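Local coordinates for prepilin-like protein (Thermus thermophilus, PDB 6QVF) that is a competence-associated type IV pilin that probably acts at the pilus tip as a receptor for incoming DNA during natural transformation, at residues 26-31 / 61-66; 31-36 / 84-89; 41-46 / 76-81; 107-110 / 116-119; 139-142 / 146-149. One frame throughout, in Å; residues are numbered along the deposited sequence.

Contacts 1, 2 and 3 are tied together by charge: Asp62, on the helix of contact 1, binds Arg86 of contact 2 through OD2 to NH1 at 2.8 Å and Arg78 of contact 3 through OD1 to NH1, also at 2.8 Å. Contact 3 lies within the loop that contact 2 closes, their centres about 10 Å apart. Tyr64 of the same helix reaches contact 4, its OH 2.8 Å from Glu109 O in a weak hydrogen bond; the centres of contacts 1 and 4 are about 9 Å apart. Contacts 4 and 5 meet where Gly116 O faces Cys140 N at 2.9 Å. Contacts 2 and 5 do not touch, with nearest atoms about 8 Å apart.

Contact 1: residues 26-31 / 61-66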
# COMPACT_ATOMS: atom_id res chain seq x y z
N SER B 26 3.06 12.04 0.01
CA SER B 26 3.05 11.70 1.45
C SER B 26 3.61 12.86 2.27
O SER B 26 3.11 13.14 3.35
CB SER B 26 3.87 10.44 1.74
OG SER B 26 3.31 9.34 1.06
N ALA B 27 4.63 13.53 1.75
CA ALA B 27 5.19 14.70 2.46
C ALA B 27 4.15 15.81 2.61
O ALA B 27 4.12 16.51 3.61
CB ALA B 27 6.43 15.22 1.77
N GLU B 28 3.29 15.99 1.62
CA GLU B 28 2.20 16.97 1.69
C GLU B 28 1.24 16.64 2.83
O GLU B 28 0.83 17.50 3.56
CB GLU B 28 1.44 17.01 0.38
CG GLU B 28 2.36 17.48 -0.73
CD GLU B 28 1.85 18.69 -1.45
OE1 GLU B 28 1.89 19.76 -0.81
OE2 GLU B 28 1.41 18.54 -2.63
N VAL B 29 0.91 15.37 3.00
CA VAL B 29 0.01 14.94 4.06
C VAL B 29 0.64 15.24 5.43
O VAL B 29 -0.10 15.56 6.38
CB VAL B 29 -0.32 13.46 3.90
CG1 VAL B 29 -1.09 12.93 5.10
CG2 VAL B 29 -1.09 13.22 2.62
N LEU B 30 1.97 15.10 5.55
CA LEU B 30 2.68 15.23 6.82
C LEU B 30 3.14 16.66 7.09
O LEU B 30 3.70 16.91 8.17
CB LEU B 30 3.87 14.25 6.86
CG LEU B 30 3.43 12.80 7.07
CD1 LEU B 30 4.48 11.81 6.63
CD2 LEU B 30 3.06 12.57 8.52
N LYS B 31 2.86 17.58 6.18
CA LYS B 31 3.34 18.97 6.28
C LYS B 31 2.63 19.68 7.43
O LYS B 31 1.43 19.51 7.65
CB LYS B 31 3.04 19.68 4.95
CG LYS B 31 3.50 21.11 4.82
CD LYS B 31 3.48 21.57 3.39
CE LYS B 31 2.11 21.62 2.77
NZ LYS B 31 2.16 22.21 1.41
N VAL B 61 -5.00 17.24 8.56
CA VAL B 61 -6.44 17.50 8.79
C VAL B 61 -7.14 17.87 7.49
O VAL B 61 -8.23 17.37 7.19
CB VAL B 61 -6.63 18.59 9.86
CG1 VAL B 61 -8.09 18.93 10.09
CG2 VAL B 61 -5.94 18.21 11.15
N ASP B 62 -6.53 18.78 6.72
CA ASP B 62 -7.09 19.22 5.47
C ASP B 62 -7.26 18.05 4.51
O ASP B 62 -8.33 17.87 3.93
CB ASP B 62 -6.26 20.34 4.85
CG ASP B 62 -6.15 21.49 5.83
OD1 ASP B 62 -7.12 22.25 5.94
OD2 ASP B 62 -5.11 21.56 6.53
N TYR B 63 -6.23 17.24 4.37
CA TYR B 63 -6.33 16.12 3.41
C TYR B 63 -7.34 15.08 3.92
O TYR B 63 -8.12 14.53 3.11
CB TYR B 63 -4.97 15.48 3.15
CG TYR B 63 -4.12 16.30 2.20
CD1 TYR B 63 -4.40 16.33 0.85
CD2 TYR B 63 -3.03 17.03 2.65
CE1 TYR B 63 -3.67 17.11 -0.02
CE2 TYR B 63 -2.27 17.79 1.78
CZ TYR B 63 -2.59 17.82 0.44
OH TYR B 63 -1.82 18.57 -0.40
N TYR B 64 -7.28 14.75 5.21
CA TYR B 64 -8.16 13.73 5.79
C TYR B 64 -9.63 14.08 5.56
O TYR B 64 -10.39 13.22 5.12
CB TYR B 64 -7.88 13.52 7.28
CG TYR B 64 -8.76 12.46 7.89
CD1 TYR B 64 -8.51 11.11 7.71
CD2 TYR B 64 -9.93 12.80 8.57
CE1 TYR B 64 -9.36 10.13 8.20
CE2 TYR B 64 -10.78 11.82 9.05
CZ TYR B 64 -10.50 10.48 8.87
OH TYR B 64 -11.39 9.52 9.29
N PHE B 65 -10.03 15.32 5.86
CA PHE B 65 -11.41 15.71 5.75
C PHE B 65 -11.81 16.19 4.34
O PHE B 65 -13.04 16.28 4.07
CB PHE B 65 -11.76 16.76 6.81
CG PHE B 65 -11.82 16.18 8.19
CD1 PHE B 65 -12.87 15.36 8.57
CD2 PHE B 65 -10.83 16.46 9.12
CE1 PHE B 65 -12.93 14.83 9.85
CE2 PHE B 65 -10.90 15.91 10.39
CZ PHE B 65 -11.94 15.11 10.76
N SER B 66 -10.86 16.48 3.45
CA SER B 66 -11.21 17.01 2.14
C SER B 66 -11.24 15.94 1.05
O SER B 66 -11.80 16.19 0.02
CB SER B 66 -10.27 18.09 1.69
OG SER B 66 -10.24 19.16 2.65
O HOH W 1 -0.29 20.64 0.21
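Tyr63 reaches out from helix 59-66 to the last turn of helix 2-30, where it meets Glu28 and Val29. Its CB starts toward that helix, and a first torsion of -78° sets CG anti to the carbonyl carbon, which carries the ring across the gap. Along the ring, CD2 lies 3.9 Å from Val29 CA, with Val29 CG2 a looser apolar neighbour. CE2 comes 3.6 Å from Glu28 O; both approaches are oblique to the ring. CZ passes the CB of Glu28, and at the tip the phenol OH stands 3.7 Å from that same Glu28 CB. The carboxylate of Glu28 is turned 62° from the ring plane and is linked to the phenol OH through water 1, which lies 2.6 Å from Tyr63 OH and donates to Glu28 OE1 at 2.6 Å. The water also accepts from Lys31 NZ, whose direct bond to Glu28 OE1 is weak, although the two form a salt bridge. A phenylalanine in place of Tyr63 would probably leave water 1 held by Glu28 and Lys31 alone, breaking the water bridge between the two segments. Val29 also packs on Val118 and Val138, and Tyr63 on Ile106, residues of the four-stranded antiparallel sheet. A long N-terminal helix laid against an antiparallel sheet is the hallmark of the type IV pilin fold, and here a short second helix packs beside its C-terminal end.

Contact 2: residues 31-36 / 84-89; sequences KSEIVP and NLRPGL
Water 2 donates to Glu33 OE2 at 2.5 Å and accepts from Arg86 NH2 at 3.1 Å, so a single molecule joins the carboxylate to the guanidinium group. It sits at the guanidinium edge, in the plane, where an N-H can point to it. The direct ion pair is of another kind: Glu33 OE1 is 3.9 Å from Arg86 NH2, long for a salt bridge, and lies well out of the guanidinium plane. No N-H is aimed at it, which leaves attraction between charges as the direct link. The two flat groups are turned 50° apart, consistent with a pair that does not dock edge to edge.

Both side chains are stretched to meet. Glu33 has CG opposite the backbone N (chi1 167°) and continues extended, while Arg86 runs straight from CG to NE, spanning backbones whose nearest CA atoms, those of Glu33 and Arg86, are 12.3 Å apart. Val35 adds an apolar neighbour, its CG1 lying 4.3 Å from Arg86 NH2 near the guanidinium plane.

Each charged end has a stronger partner outside the two segments. Glu33 OE1 is hydrogen-bonded to Tyr59 OH, and Arg86 NH1 forms a salt bridge with Asp62, with a further bond to Ser57 OG; Tyr59 also makes a cation-pi contact with Arg86. Arg86 thus ties loop 84-89 to helix 59-66, on which Leu85 and Leu89 also rest, and to strand 55-58, and reaches strand 32-35, an outer strand of the small three-stranded antiparallel sheet, by its tip alone.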
# COMPACT_ATOMS: atom_id res chain seq x y z
N LYS B 31 2.86 17.58 6.18
CA LYS B 31 3.34 18.97 6.28
C LYS B 31 2.63 19.68 7.43
O LYS B 31 1.43 19.51 7.65
CB LYS B 31 3.04 19.68 4.95
CG LYS B 31 3.50 21.11 4.82
CD LYS B 31 3.48 21.57 3.39
CE LYS B 31 2.11 21.62 2.77
NZ LYS B 31 2.16 22.21 1.41
N SER B 32 3.34 20.59 8.10
CA SER B 32 2.76 21.46 9.11
C SER B 32 3.28 22.87 8.86
O SER B 32 4.32 23.05 8.17
CB SER B 32 3.05 21.01 10.49
OG SER B 32 4.42 21.07 10.82
N GLU B 33 2.56 23.85 9.42
CA GLU B 33 2.90 25.27 9.29
C GLU B 33 2.51 25.98 10.58
O GLU B 33 1.54 25.57 11.27
CB GLU B 33 2.16 25.75 8.04
CG GLU B 33 2.04 27.22 7.79
CD GLU B 33 1.16 27.51 6.59
OE1 GLU B 33 1.03 26.64 5.70
OE2 GLU B 33 0.60 28.62 6.54
N ILE B 34 3.24 27.03 10.91
CA ILE B 34 2.92 27.85 12.05
C ILE B 34 1.94 28.94 11.60
O ILE B 34 2.16 29.61 10.58
CB ILE B 34 4.20 28.46 12.65
CG1 ILE B 34 5.21 27.40 13.06
CG2 ILE B 34 3.84 29.35 13.83
CD1 ILE B 34 4.65 26.31 13.93
N VAL B 35 0.88 29.14 12.38
CA VAL B 35 -0.15 30.10 12.06
C VAL B 35 -0.50 30.87 13.33
O VAL B 35 -0.32 30.39 14.44
CB VAL B 35 -1.40 29.44 11.45
CG1 VAL B 35 -1.05 28.63 10.19
CG2 VAL B 35 -2.14 28.56 12.46
N PRO B 36 -1.06 32.08 13.19
CA PRO B 36 -1.48 32.87 14.35
C PRO B 36 -2.76 32.30 14.96
O PRO B 36 -3.46 31.49 14.32
CB PRO B 36 -1.67 34.28 13.80
CG PRO B 36 -1.84 34.13 12.33
CD PRO B 36 -1.18 32.82 11.93
N ASN B 84 -13.34 25.75 7.29
CA ASN B 84 -12.04 25.87 7.96
C ASN B 84 -11.10 24.75 7.52
O ASN B 84 -10.13 24.44 8.20
CB ASN B 84 -12.21 25.87 9.48
CG ASN B 84 -13.01 27.06 9.97
OD1 ASN B 84 -12.98 28.11 9.33
ND2 ASN B 84 -13.76 26.88 11.05
N LEU B 85 -11.39 24.15 6.36
CA LEU B 85 -10.46 23.28 5.63
C LEU B 85 -9.86 24.06 4.45
O LEU B 85 -10.54 24.84 3.74
CB LEU B 85 -11.19 22.02 5.16
CG LEU B 85 -11.90 21.19 6.20
CD1 LEU B 85 -12.75 20.16 5.49
CD2 LEU B 85 -10.93 20.53 7.16
N ARG B 86 -8.56 23.87 4.23
CA ARG B 86 -7.85 24.65 3.25
C ARG B 86 -8.42 24.40 1.86
O ARG B 86 -8.64 23.27 1.45
CB ARG B 86 -6.37 24.27 3.26
CG ARG B 86 -5.58 24.92 4.37
CD ARG B 86 -4.14 24.48 4.35
NE ARG B 86 -3.39 25.28 5.33
CZ ARG B 86 -3.11 24.93 6.58
NH1 ARG B 86 -3.54 23.77 7.09
NH2 ARG B 86 -2.41 25.75 7.34
N PRO B 87 -8.68 25.48 1.08
CA PRO B 87 -9.21 25.35 -0.27
C PRO B 87 -8.05 25.03 -1.22
O PRO B 87 -6.91 25.24 -0.90
CB PRO B 87 -9.81 26.75 -0.50
CG PRO B 87 -8.82 27.66 0.20
CD PRO B 87 -8.48 26.90 1.47
N GLY B 88 -8.34 24.48 -2.39
CA GLY B 88 -7.28 24.39 -3.39
C GLY B 88 -6.24 23.30 -3.12
O GLY B 88 -5.16 23.36 -3.65
N LEU B 89 -6.54 22.35 -2.24
CA LEU B 89 -5.79 21.11 -2.23
C LEU B 89 -6.27 20.25 -3.39
O LEU B 89 -7.45 20.21 -3.69
CB LEU B 89 -6.01 20.34 -0.94
CG LEU B 89 -5.73 21.09 0.35
CD1 LEU B 89 -5.99 20.17 1.52
CD2 LEU B 89 -4.32 21.60 0.38
O HOH W 2 -1.94 28.65 6.38

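Contact 3: residues 41-46 / 76-81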
# COMPACT_ATOMS: atom_id res chain seq x y z
N TYR B 41 -7.16 27.66 10.48
CA TYR B 41 -6.51 26.35 10.28
C TYR B 41 -5.68 25.91 11.48
O TYR B 41 -4.96 24.92 11.42
CB TYR B 41 -5.67 26.37 9.00
CG TYR B 41 -6.37 26.94 7.81
CD1 TYR B 41 -7.61 26.48 7.41
CD2 TYR B 41 -5.78 27.92 7.04
CE1 TYR B 41 -8.26 26.98 6.30
CE2 TYR B 41 -6.40 28.42 5.92
CZ TYR B 41 -7.66 27.98 5.57
OH TYR B 41 -8.31 28.47 4.49
N LYS B 42 -5.78 26.65 12.59
CA LYS B 42 -5.04 26.30 13.77
C LYS B 42 -5.47 24.93 14.30
O LYS B 42 -6.66 24.60 14.28
CB LYS B 42 -5.18 27.38 14.85
CG LYS B 42 -6.52 27.42 15.57
CD LYS B 42 -6.68 28.65 16.43
CE LYS B 42 -7.80 28.55 17.45
NZ LYS B 42 -9.10 28.28 16.82
N ASP B 43 -4.49 24.12 14.75
CA ASP B 43 -4.77 22.80 15.33
C ASP B 43 -4.29 22.70 16.78
O ASP B 43 -5.02 22.21 17.63
CB ASP B 43 -4.18 21.71 14.43
CG ASP B 43 -4.94 21.60 13.12
OD1 ASP B 43 -6.20 21.53 13.17
OD2 ASP B 43 -4.30 21.59 12.05
N ALA B 44 -3.06 23.09 17.07
CA ALA B 44 -2.55 22.98 18.42
C ALA B 44 -1.72 24.22 18.74
O ALA B 44 -0.96 24.70 17.90
CB ALA B 44 -1.72 21.74 18.60
N PRO B 45 -1.82 24.76 19.97
CA PRO B 45 -0.99 25.90 20.35
C PRO B 45 0.48 25.46 20.50
O PRO B 45 0.74 24.36 20.99
CB PRO B 45 -1.62 26.34 21.67
CG PRO B 45 -2.18 25.06 22.26
CD PRO B 45 -2.66 24.27 21.06
N LEU B 46 1.41 26.33 20.08
CA LEU B 46 2.85 26.01 20.25
C LEU B 46 3.21 25.90 21.73
O LEU B 46 4.03 25.05 22.13
CB LEU B 46 3.70 27.08 19.59
CG LEU B 46 3.65 27.13 18.07
CD1 LEU B 46 4.62 28.16 17.54
CD2 LEU B 46 3.94 25.76 17.44
N LYS B 76 -14.64 19.83 17.68
CA LYS B 76 -13.31 20.00 18.33
C LYS B 76 -12.19 20.27 17.32
O LYS B 76 -11.06 20.59 17.67
CB LYS B 76 -12.89 18.70 19.01
CG LYS B 76 -13.70 18.29 20.22
CD LYS B 76 -12.94 18.40 21.50
CE LYS B 76 -13.24 19.68 22.25
NZ LYS B 76 -14.68 19.80 22.56
N GLN B 77 -12.44 20.04 16.04
CA GLN B 77 -11.38 20.21 15.04
C GLN B 77 -11.90 21.18 14.00
O GLN B 77 -12.98 20.95 13.43
CB GLN B 77 -11.02 18.94 14.28
CG GLN B 77 -10.13 18.01 15.06
CD GLN B 77 -9.63 16.92 14.16
OE1 GLN B 77 -10.41 16.04 13.81
NE2 GLN B 77 -8.32 16.96 13.89
N ARG B 78 -11.13 22.21 13.77
CA ARG B 78 -11.41 23.23 12.77
C ARG B 78 -12.82 23.81 12.94
O ARG B 78 -13.47 24.10 12.00
CB ARG B 78 -11.21 22.69 11.35
CG ARG B 78 -9.79 22.16 11.08
CD ARG B 78 -8.71 23.23 11.16
NE ARG B 78 -7.39 22.71 10.83
CZ ARG B 78 -6.88 22.62 9.60
NH1 ARG B 78 -7.59 23.01 8.54
NH2 ARG B 78 -5.68 22.07 9.46
N GLY B 79 -13.27 23.93 14.18
CA GLY B 79 -14.58 24.52 14.47
C GLY B 79 -15.75 23.73 13.89
O GLY B 79 -16.87 24.25 13.76
N GLY B 80 -15.50 22.48 13.53
CA GLY B 80 -16.57 21.59 13.01
C GLY B 80 -17.07 22.01 11.64
O GLY B 80 -18.15 21.55 11.25
N SER B 81 -16.28 22.81 10.90
CA SER B 81 -16.77 23.42 9.66
C SER B 81 -15.86 23.13 8.47
O SER B 81 -14.64 23.30 8.54
CB SER B 81 -16.92 24.90 9.82
OG SER B 81 -17.25 25.50 8.59
O HOH W 3 -6.77 19.20 14.72
O HOH W 4 -8.52 22.20 14.87
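Arg78 grips Asp43 side-on with two nitrogens, one to each carboxylate oxygen, and this is the tight part of the contact. NE donates to Asp43 OD1 at 2.9 Å and NH2 to Asp43 OD2 at 3.0 Å, the second bond nearly straight at 164°. Both oxygens lie close to the guanidinium plane. On the carboxylate the two ends differ: OD2 uses its syn lone pair, whereas OD1 is met on the syn side but 28° out of plane.

One guanidinium face is occupied by Tyr41 O, 3.0 Å above the plane and shifted toward the rim. Its 3.3 Å approach to Arg78 NE has too poor an angle for a hydrogen bond; the carbonyl oxygen sits over the cationic face and is itself hydrogen-bonded to Ser57 OG. The Tyr41 ring crosses obliquely, its CD1 3.6 Å from Arg78 NH1. A bend at chi2 (-64°) folds the arginine chain back so that its end comes nearer to segment 41-46.

Asp43 belongs to a classic beta bulge, in which it and Ala44 both face Arg56 on strand 55-58 of the small antiparallel sheet. Its OD2 also accepts from Phe58 N, and Arg78 NH1 has its own salt bridge to Asp62 and a bond to Asn84 O.

The other side of the carboxylate contact is looser and mediated by water. Water 3 donates to Asp43 OD1 and accepts from Gln77 NE2, while water 4 donates to the same oxygen and accepts from Arg78 N at 2.8 Å.

Contact 4: residues 107-110 / 116-119; sequences RGEN and GVVT
Backbone hydrogen bonds join Arg107 to Thr119 in both directions, making them an antiparallel hydrogen-bonded pair. Arg107 N donates to Thr119 O at 3.0 Å, and Thr119 N returns a bond to Arg107 O at 2.9 Å. Beyond the last bridge, Glu109 N donates to Val117 O at 2.9 Å with an N-H...O angle of 173°. Between these bonds, Gly108 and Val118 form the non-hydrogen-bonded pair, their CA atoms 4.4 Å apart.

Weaker CA-H...O contacts fill the same gap: Val118 CA lies 3.3 Å from Arg107 O, and Gly108 CA also approaches Val117 O.

Side-chain packing follows on the face that carries Arg107 and Thr119. Glu109 bends at chi2 (-148°), bringing its carboxylate back over the neighbouring strand, where OE2 is 3.4 Å from Thr119 CG2 and OE1 meets Val117 CG1. The two side chains Glu109 and Thr119 cross at about a right angle. Arg107 CG touches Thr119 OG1, although the charged end of Arg107 turns to Asp105.

Water 5 makes a polar bridge between Glu109 and Thr119, donating to Glu109 OE2 at 2.6 Å and bonding to Thr119 OG1. Val118 points to the other face, against Phe60 and Tyr64 of helix 59-66. This is the end of a beta hairpin between strands 100-108 and 117-125, the central pair of the four-stranded antiparallel pilin sheet, whose connection holds the short helix 111-114.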
# COMPACT_ATOMS: atom_id res chain seq x y z
N ARG B 107 -6.31 10.04 0.20
CA ARG B 107 -7.66 10.08 0.81
C ARG B 107 -7.66 9.69 2.28
O ARG B 107 -6.85 8.88 2.75
CB ARG B 107 -8.63 9.20 0.02
CG ARG B 107 -8.25 7.74 -0.08
CD ARG B 107 -9.29 6.98 -0.88
NE ARG B 107 -9.34 7.48 -2.24
CZ ARG B 107 -10.42 7.45 -3.03
NH1 ARG B 107 -11.55 6.86 -2.64
NH2 ARG B 107 -10.35 8.00 -4.24
N GLY B 108 -8.58 10.33 3.03
CA GLY B 108 -8.87 9.87 4.33
C GLY B 108 -9.64 8.57 4.29
O GLY B 108 -10.43 8.33 3.39
N GLU B 109 -9.38 7.71 5.26
CA GLU B 109 -10.18 6.53 5.43
C GLU B 109 -11.39 6.80 6.33
O GLU B 109 -11.50 7.85 7.00
CB GLU B 109 -9.30 5.45 5.98
CG GLU B 109 -8.28 5.03 4.96
CD GLU B 109 -7.92 3.57 5.09
OE1 GLU B 109 -7.88 3.12 6.24
OE2 GLU B 109 -7.71 2.92 4.03
N ASN B 110 -12.35 5.86 6.31
CA ASN B 110 -13.60 6.16 6.96
C ASN B 110 -14.00 5.05 7.93
O ASN B 110 -13.37 4.00 8.01
CB ASN B 110 -14.69 6.45 5.94
CG ASN B 110 -14.93 5.28 5.04
OD1 ASN B 110 -15.47 4.26 5.52
ND2 ASN B 110 -14.57 5.45 3.76
N GLY B 116 -8.50 8.90 11.65
CA GLY B 116 -7.15 9.45 11.70
C GLY B 116 -6.13 8.72 10.83
O GLY B 116 -4.91 8.71 11.15
N VAL B 117 -6.60 8.15 9.72
CA VAL B 117 -5.75 7.49 8.76
C VAL B 117 -5.93 8.13 7.38
O VAL B 117 -7.07 8.30 6.87
CB VAL B 117 -6.05 5.97 8.70
CG1 VAL B 117 -5.16 5.29 7.66
CG2 VAL B 117 -5.94 5.33 10.06
N VAL B 118 -4.78 8.41 6.73
CA VAL B 118 -4.76 8.82 5.36
C VAL B 118 -3.92 7.83 4.56
O VAL B 118 -2.86 7.46 5.01
CB VAL B 118 -4.21 10.25 5.20
CG1 VAL B 118 -3.88 10.57 3.76
CG2 VAL B 118 -5.17 11.28 5.79
N THR B 119 -4.42 7.40 3.40
CA THR B 119 -3.64 6.60 2.46
C THR B 119 -3.22 7.44 1.25
O THR B 119 -3.95 8.35 0.75
CB THR B 119 -4.38 5.33 2.04
OG1 THR B 119 -5.56 5.75 1.37
CG2 THR B 119 -4.75 4.44 3.21
O HOH W 5 -7.77 4.03 1.66

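Contact 5: residues 139-142 / 146-149; sequences TCYD and SPTQ
A first torsion of -65°, with CG anti to the carbonyl carbon, and a second of -76° place the Tyr141 ring where its CD1 comes near Pro147 CG. The backbone beneath it is set by an ST turn at the end of strand 131-139: Thr139 OG1 accepts from Tyr141 N at 3.2 Å. Asp142 closes the same bend, its OD2 receiving Thr139 N at 3.0 Å from above the carboxylate plane, while Asp142 N bonds back to Thr139 O.

Against this turn, Pro147 brings the CG and CD side of its ring. CG lies 3.4 Å from Cys140 O, and CD is 3.9 Å from Tyr141 CA. The aromatic contact is looser, with Tyr141 CD1 at 4.2 Å from Pro147 CG in an oblique approach, so the proline sits chiefly on backbone. Replacing Pro147 with a glycine would probably open a gap beside Cys140 O and Tyr141 CA and lose the backbone restraint of the proline ring.

Cys140 is bonded to Cys155 in a disulfide, and both Tyr141 and Pro147 touch that second cysteine. The touching residues, 140-141 and 146-147, lie within the loop this disulfide closes after the last strand of the four-stranded sheet, reminiscent of the disulfide-bounded C-terminal region (D-region) of many type IV pilins. At its outer side, water 6 spans the two segments, donating to Tyr141 O at 2.8 Å and accepting from Ser146 OG at 2.5 Å.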
# COMPACT_ATOMS: atom_id res chain seq x y z
N THR B 139 -0.83 7.89 9.64
CA THR B 139 -1.79 8.16 10.68
C THR B 139 -1.50 9.50 11.31
O THR B 139 -0.44 10.11 11.16
CB THR B 139 -1.86 7.08 11.76
OG1 THR B 139 -0.76 7.25 12.66
CG2 THR B 139 -1.83 5.68 11.18
N CYS B 140 -2.50 9.97 12.05
CA CYS B 140 -2.40 11.22 12.74
C CYS B 140 -1.28 11.20 13.76
O CYS B 140 -0.79 12.25 14.13
CB CYS B 140 -3.75 11.61 13.37
SG CYS B 140 -4.42 10.34 14.46
N TYR B 141 -0.85 10.03 14.20
CA TYR B 141 0.20 9.88 15.15
C TYR B 141 1.57 10.11 14.53
O TYR B 141 2.58 10.21 15.26
CB TYR B 141 0.14 8.51 15.82
CG TYR B 141 -1.10 8.32 16.66
CD1 TYR B 141 -1.18 8.93 17.89
CD2 TYR B 141 -2.21 7.65 16.19
CE1 TYR B 141 -2.30 8.80 18.68
CE2 TYR B 141 -3.36 7.52 16.97
CZ TYR B 141 -3.41 8.11 18.22
OH TYR B 141 -4.52 8.00 19.01
N ASP B 142 1.65 10.16 13.19
CA ASP B 142 2.92 10.27 12.52
C ASP B 142 3.41 11.70 12.31
O ASP B 142 4.56 11.90 11.84
CB ASP B 142 2.83 9.58 11.16
CG ASP B 142 2.55 8.09 11.28
OD1 ASP B 142 2.94 7.49 12.31
OD2 ASP B 142 2.03 7.50 10.29
N SER B 146 4.38 14.54 17.96
CA SER B 146 3.44 13.47 18.17
C SER B 146 2.27 13.95 19.02
O SER B 146 2.49 14.62 20.03
CB SER B 146 4.11 12.28 18.83
OG SER B 146 5.29 11.90 18.13
N PRO B 147 1.01 13.65 18.65
CA PRO B 147 -0.13 13.85 19.54
C PRO B 147 0.07 13.15 20.90
O PRO B 147 0.74 12.14 20.99
CB PRO B 147 -1.32 13.20 18.83
CG PRO B 147 -0.87 13.07 17.41
CD PRO B 147 0.63 13.07 17.36
N THR B 148 -0.55 13.74 21.92
CA THR B 148 -0.54 13.21 23.25
C THR B 148 -1.97 13.18 23.78
O THR B 148 -2.89 13.75 23.19
CB THR B 148 0.39 14.05 24.14
OG1 THR B 148 -0.15 15.37 24.24
CG2 THR B 148 1.80 14.16 23.61
N GLN B 149 -2.13 12.57 24.95
CA GLN B 149 -3.42 12.53 25.61
C GLN B 149 -3.94 13.96 25.86
O GLN B 149 -5.11 14.25 25.58
CB GLN B 149 -3.32 11.77 26.92
CG GLN B 149 -3.76 10.32 26.78
CD GLN B 149 -4.36 9.81 28.06
OE1 GLN B 149 -4.09 10.33 29.14
NE2 GLN B 149 -5.17 8.78 27.94
O HOH W 6 5.08 11.35 15.65